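Local coordinates for transketolase (Campylobacter jejuni, PDB 3L84), which belongs to the transketolase family, built from a thiamine diphosphate binding domain, a pyrimidine binding domain and a C-terminal domain, at residues I5-D19 / A272-S286. Numbering follows the deposited sequence. Where two conformers were deposited one is given.
Sequences ILQEQANTLRFLSAD and AGFDPNISFHIPQAS
In the thiamine diphosphate binding domain, the loop joining helix 262-272 to helix 284-291 runs along one side of helix 3-24, with S286 as a knob in the hole formed by I5, E8, Q9 and T12. S286 OG donates to E8 OE1 at 2.7 Å, on the lone pair pointing away from OE2. E8 gets there on an extended chain, CG anti to the backbone N (chi1 -167°), which slides past the P283 ring. The same OE1 takes a weak second bond from S286 N, while a water joins OE2 to A285 N; the carboxylate thus lies over the first turn of helix 284-291, just after its N-cap, P283. T12 OG1 donates to E8 O and packs against P283 CD, 3.3 Å from T12 OG1.

Midway, the edge of F15 points into the face of F274, planes at 62° and centroids 5.0 Å apart. A272 CB lies at the edge of the F15 ring, near its plane, and F274 in turn has T12 OG1 at its own edge.

At the far end D19 OD2 accepts from F280 N at 2.9 Å, F280 N meeting it on its anti side, 31° out of the carboxylate plane. D19 CB sits over the F280 ring, 4.0 Å from its centroid. A water links OD2 to H281 N, and OD1 forms a salt bridge with K269.

The contact is therefore aromatic in the middle and acidic at both ends. Each carboxylate takes one backbone N-H directly (for E8 only weakly, beside the S286 hydroxyl) and is joined by a bridging water to a second, and E8's negative charge would probably be favoured by the start of helix 284-291.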
# COMPACT_ATOMS: atom_id res chain seq x y z
N ILE A 5 34.77 -13.06 26.93
CA ILE A 5 34.71 -13.45 25.52
C ILE A 5 33.54 -12.74 24.85
O ILE A 5 33.67 -12.26 23.72
CB ILE A 5 34.63 -14.98 25.26
CG1 ILE A 5 34.66 -15.30 23.75
CG2 ILE A 5 33.39 -15.58 25.80
CD1 ILE A 5 35.96 -14.93 23.05
N LEU A 6 32.40 -12.60 25.54
CA LEU A 6 31.24 -11.95 24.93
C LEU A 6 31.51 -10.48 24.61
O LEU A 6 31.10 -9.98 23.57
CB LEU A 6 29.99 -12.07 25.80
CG LEU A 6 29.22 -13.39 25.63
CD1 LEU A 6 28.56 -13.43 24.25
CD2 LEU A 6 30.11 -14.59 25.83
N GLN A 7 32.21 -9.80 25.50
CA GLN A 7 32.54 -8.41 25.26
C GLN A 7 33.45 -8.26 24.04
O GLN A 7 33.23 -7.40 23.18
CB GLN A 7 33.25 -7.83 26.47
CG GLN A 7 33.58 -6.39 26.33
CD GLN A 7 34.31 -5.87 27.56
OE1 GLN A 7 35.30 -5.14 27.45
NE2 GLN A 7 33.82 -6.26 28.75
N GLU A 8 34.45 -9.13 23.93
CA GLU A 8 35.32 -9.10 22.78
C GLU A 8 34.55 -9.40 21.49
O GLU A 8 34.72 -8.72 20.48
CB GLU A 8 36.50 -10.04 22.93
CG GLU A 8 37.59 -9.77 21.87
CD GLU A 8 38.68 -10.81 21.79
OE1 GLU A 8 38.43 -11.88 21.17
OE2 GLU A 8 39.80 -10.56 22.30
N GLN A 9 33.67 -10.41 21.53
CA GLN A 9 32.84 -10.75 20.37
C GLN A 9 31.96 -9.59 19.97
O GLN A 9 31.86 -9.25 18.77
CB GLN A 9 32.02 -12.02 20.66
CG GLN A 9 32.84 -13.27 20.60
CD GLN A 9 31.98 -14.50 20.83
OE1 GLN A 9 31.60 -14.79 21.97
NE2 GLN A 9 31.58 -15.16 19.74
N ALA A 10 31.30 -8.97 20.93
CA ALA A 10 30.39 -7.85 20.63
C ALA A 10 31.16 -6.69 20.06
O ALA A 10 30.72 -6.05 19.08
CB ALA A 10 29.61 -7.44 21.88
N ASN A 11 32.31 -6.37 20.63
CA ASN A 11 33.08 -5.27 20.12
C ASN A 11 33.67 -5.56 18.73
O ASN A 11 33.79 -4.65 17.92
CB ASN A 11 34.15 -4.85 21.14
CG ASN A 11 33.53 -4.11 22.32
OD1 ASN A 11 32.45 -3.53 22.19
ND2 ASN A 11 34.18 -4.15 23.47
N THR A 12 33.98 -6.82 18.45
CA THR A 12 34.42 -7.22 17.11
C THR A 12 33.31 -6.88 16.12
O THR A 12 33.57 -6.29 15.07
CB THR A 12 34.79 -8.71 17.05
OG1 THR A 12 35.88 -8.95 17.97
CG2 THR A 12 35.23 -9.11 15.64
N LEU A 13 32.08 -7.27 16.45
CA LEU A 13 30.95 -6.92 15.58
C LEU A 13 30.78 -5.42 15.45
O LEU A 13 30.49 -4.92 14.35
CB LEU A 13 29.65 -7.55 16.11
CG LEU A 13 29.48 -9.07 16.02
CD1 LEU A 13 28.36 -9.52 16.98
CD2 LEU A 13 29.22 -9.54 14.59
N ARG A 14 30.89 -4.67 16.56
CA ARG A 14 30.76 -3.22 16.51
C ARG A 14 31.75 -2.60 15.56
O ARG A 14 31.39 -1.75 14.72
CB ARG A 14 31.00 -2.57 17.87
CG ARG A 14 29.93 -2.81 18.93
CD ARG A 14 30.18 -1.91 20.14
NE ARG A 14 28.96 -1.91 20.91
CZ ARG A 14 28.58 -2.81 21.78
NH1 ARG A 14 29.38 -3.74 22.25
NH2 ARG A 14 27.33 -2.75 22.23
N PHE A 15 33.01 -3.02 15.64
CA PHE A 15 34.05 -2.31 14.85
C PHE A 15 34.13 -2.77 13.41
O PHE A 15 34.42 -1.96 12.53
CB PHE A 15 35.40 -2.31 15.57
CG PHE A 15 35.32 -1.65 16.93
CD1 PHE A 15 34.74 -0.39 17.06
CD2 PHE A 15 35.83 -2.27 18.07
CE1 PHE A 15 34.63 0.24 18.30
CE2 PHE A 15 35.72 -1.65 19.31
CZ PHE A 15 35.12 -0.42 19.42
N LEU A 16 33.76 -4.02 13.11
CA LEU A 16 33.57 -4.39 11.70
C LEU A 16 32.47 -3.55 11.09
O LEU A 16 32.62 -3.00 10.00
CB LEU A 16 33.25 -5.89 11.55
CG LEU A 16 34.39 -6.89 11.75
CD1 LEU A 16 33.89 -8.28 11.50
CD2 LEU A 16 35.59 -6.59 10.82
N SER A 17 31.37 -3.39 11.80
CA SER A 17 30.22 -2.63 11.29
C SER A 17 30.59 -1.17 11.10
O SER A 17 30.31 -0.57 10.05
CB SER A 17 29.04 -2.71 12.26
OG SER A 17 28.56 -4.06 12.40
N ALA A 18 31.22 -0.57 12.09
CA ALA A 18 31.62 0.82 12.02
C ALA A 18 32.62 1.07 10.90
O ALA A 18 32.51 2.05 10.17
CB ALA A 18 32.20 1.28 13.38
N ASP A 19 33.61 0.19 10.81
CA ASP A 19 34.62 0.32 9.78
C ASP A 19 34.05 0.18 8.38
O ASP A 19 34.51 0.83 7.44
CB ASP A 19 35.75 -0.71 9.95
CG ASP A 19 36.62 -0.47 11.20
OD1 ASP A 19 36.62 0.65 11.76
OD2 ASP A 19 37.38 -1.39 11.61
N ALA A 272 37.52 0.33 24.17
CA ALA A 272 37.30 -1.12 24.12
C ALA A 272 38.56 -1.98 24.12
O ALA A 272 38.46 -3.22 24.06
CB ALA A 272 36.52 -1.44 22.87
N GLY A 273 39.73 -1.36 24.17
CA GLY A 273 40.97 -2.12 24.15
C GLY A 273 41.42 -2.58 22.78
O GLY A 273 42.30 -3.45 22.69
N PHE A 274 40.84 -2.02 21.72
CA PHE A 274 41.22 -2.33 20.34
C PHE A 274 42.22 -1.29 19.86
O PHE A 274 42.21 -0.16 20.34
CB PHE A 274 39.99 -2.29 19.43
CG PHE A 274 39.19 -3.56 19.40
CD1 PHE A 274 38.60 -4.08 20.55
CD2 PHE A 274 38.99 -4.22 18.20
CE1 PHE A 274 37.83 -5.25 20.48
CE2 PHE A 274 38.22 -5.38 18.12
CZ PHE A 274 37.65 -5.90 19.27
N ASP A 275 43.11 -1.67 18.95
CA ASP A 275 44.07 -0.73 18.38
C ASP A 275 43.30 0.24 17.48
O ASP A 275 42.71 -0.16 16.48
CB ASP A 275 45.11 -1.49 17.55
CG ASP A 275 46.21 -0.58 16.98
OD1 ASP A 275 46.05 0.66 16.94
OD2 ASP A 275 47.27 -1.14 16.60
N PRO A 276 43.34 1.54 17.80
CA PRO A 276 42.59 2.51 17.00
C PRO A 276 43.14 2.73 15.59
O PRO A 276 42.45 3.32 14.76
CB PRO A 276 42.72 3.80 17.81
CG PRO A 276 43.95 3.64 18.54
CD PRO A 276 44.06 2.19 18.90
N ASN A 277 44.35 2.25 15.30
CA ASN A 277 44.95 2.57 14.01
C ASN A 277 44.87 1.42 13.03
O ASN A 277 45.56 1.43 12.01
CB ASN A 277 46.38 3.06 14.17
CG ASN A 277 46.46 4.43 14.81
OD1 ASN A 277 45.59 5.28 14.61
ND2 ASN A 277 47.48 4.65 15.59
N ILE A 278 44.07 0.41 13.36
CA ILE A 278 43.79 -0.64 12.40
C ILE A 278 42.29 -0.82 12.22
O ILE A 278 41.47 -0.64 13.15
CB ILE A 278 44.43 -1.95 12.79
CG1 ILE A 278 43.81 -2.56 14.02
CG2 ILE A 278 45.92 -1.79 13.02
CD1 ILE A 278 44.31 -3.99 14.24
N SER A 279 41.94 -1.22 11.01
CA SER A 279 40.54 -1.41 10.67
C SER A 279 40.31 -2.84 10.21
O SER A 279 41.23 -3.55 9.85
CB SER A 279 40.14 -0.42 9.58
OG SER A 279 40.85 -0.69 8.39
N PHE A 280 39.05 -3.26 10.25
CA PHE A 280 38.64 -4.61 9.88
C PHE A 280 39.42 -5.69 10.63
O PHE A 280 39.90 -6.67 10.04
CB PHE A 280 38.72 -4.79 8.36
CG PHE A 280 37.81 -3.88 7.61
CD1 PHE A 280 36.48 -4.25 7.37
CD2 PHE A 280 38.23 -2.65 7.18
CE1 PHE A 280 35.63 -3.37 6.70
CE2 PHE A 280 37.37 -1.80 6.49
CZ PHE A 280 36.06 -2.17 6.26
N HIS A 281 39.57 -5.48 11.94
CA HIS A 281 40.35 -6.36 12.79
C HIS A 281 39.45 -7.38 13.47
O HIS A 281 38.42 -7.03 14.05
CB HIS A 281 41.05 -5.55 13.88
CG HIS A 281 41.88 -6.39 14.80
ND1 HIS A 281 42.96 -7.12 14.35
CD2 HIS A 281 41.74 -6.69 16.11
CE1 HIS A 281 43.47 -7.80 15.37
NE2 HIS A 281 42.75 -7.54 16.45
N ILE A 282 39.87 -8.63 13.45
CA ILE A 282 39.18 -9.71 14.15
C ILE A 282 40.17 -10.36 15.13
O ILE A 282 41.10 -11.06 14.72
CB ILE A 282 38.62 -10.75 13.16
CG1 ILE A 282 37.73 -10.07 12.11
CG2 ILE A 282 37.90 -11.87 13.96
CD1 ILE A 282 37.26 -10.95 10.94
N PRO A 283 40.00 -10.09 16.44
CA PRO A 283 40.92 -10.72 17.41
C PRO A 283 40.81 -12.23 17.42
O PRO A 283 39.75 -12.78 17.10
CB PRO A 283 40.46 -10.17 18.77
CG PRO A 283 39.55 -9.07 18.48
CD PRO A 283 39.01 -9.24 17.11
N GLN A 284 41.90 -12.90 17.77
CA GLN A 284 41.92 -14.38 17.78
C GLN A 284 40.82 -15.08 18.56
O GLN A 284 40.22 -16.00 18.03
CB GLN A 284 43.27 -14.89 18.31
CG GLN A 284 44.33 -14.95 17.26
CD GLN A 284 44.03 -15.98 16.19
OE1 GLN A 284 43.86 -15.64 15.02
NE2 GLN A 284 43.94 -17.24 16.57
N ALA A 285 40.59 -14.72 19.82
CA ALA A 285 39.61 -15.46 20.63
C ALA A 285 38.24 -15.38 19.98
O ALA A 285 37.52 -16.38 19.90
CB ALA A 285 39.57 -14.94 22.09
N SER A 286 37.87 -14.19 19.50
CA SER A 286 36.59 -13.98 18.85
C SER A 286 36.55 -14.70 17.52
O SER A 286 35.54 -15.30 17.18
CB SER A 286 36.31 -12.48 18.65
OG SER A 286 35.99 -11.89 19.91
O HOH W 1 41.62 -12.43 21.28
O HOH W 2 36.68 -5.46 24.04
O HOH W 3 36.38 -5.40 14.63
O HOH W 4 37.64 -3.56 13.11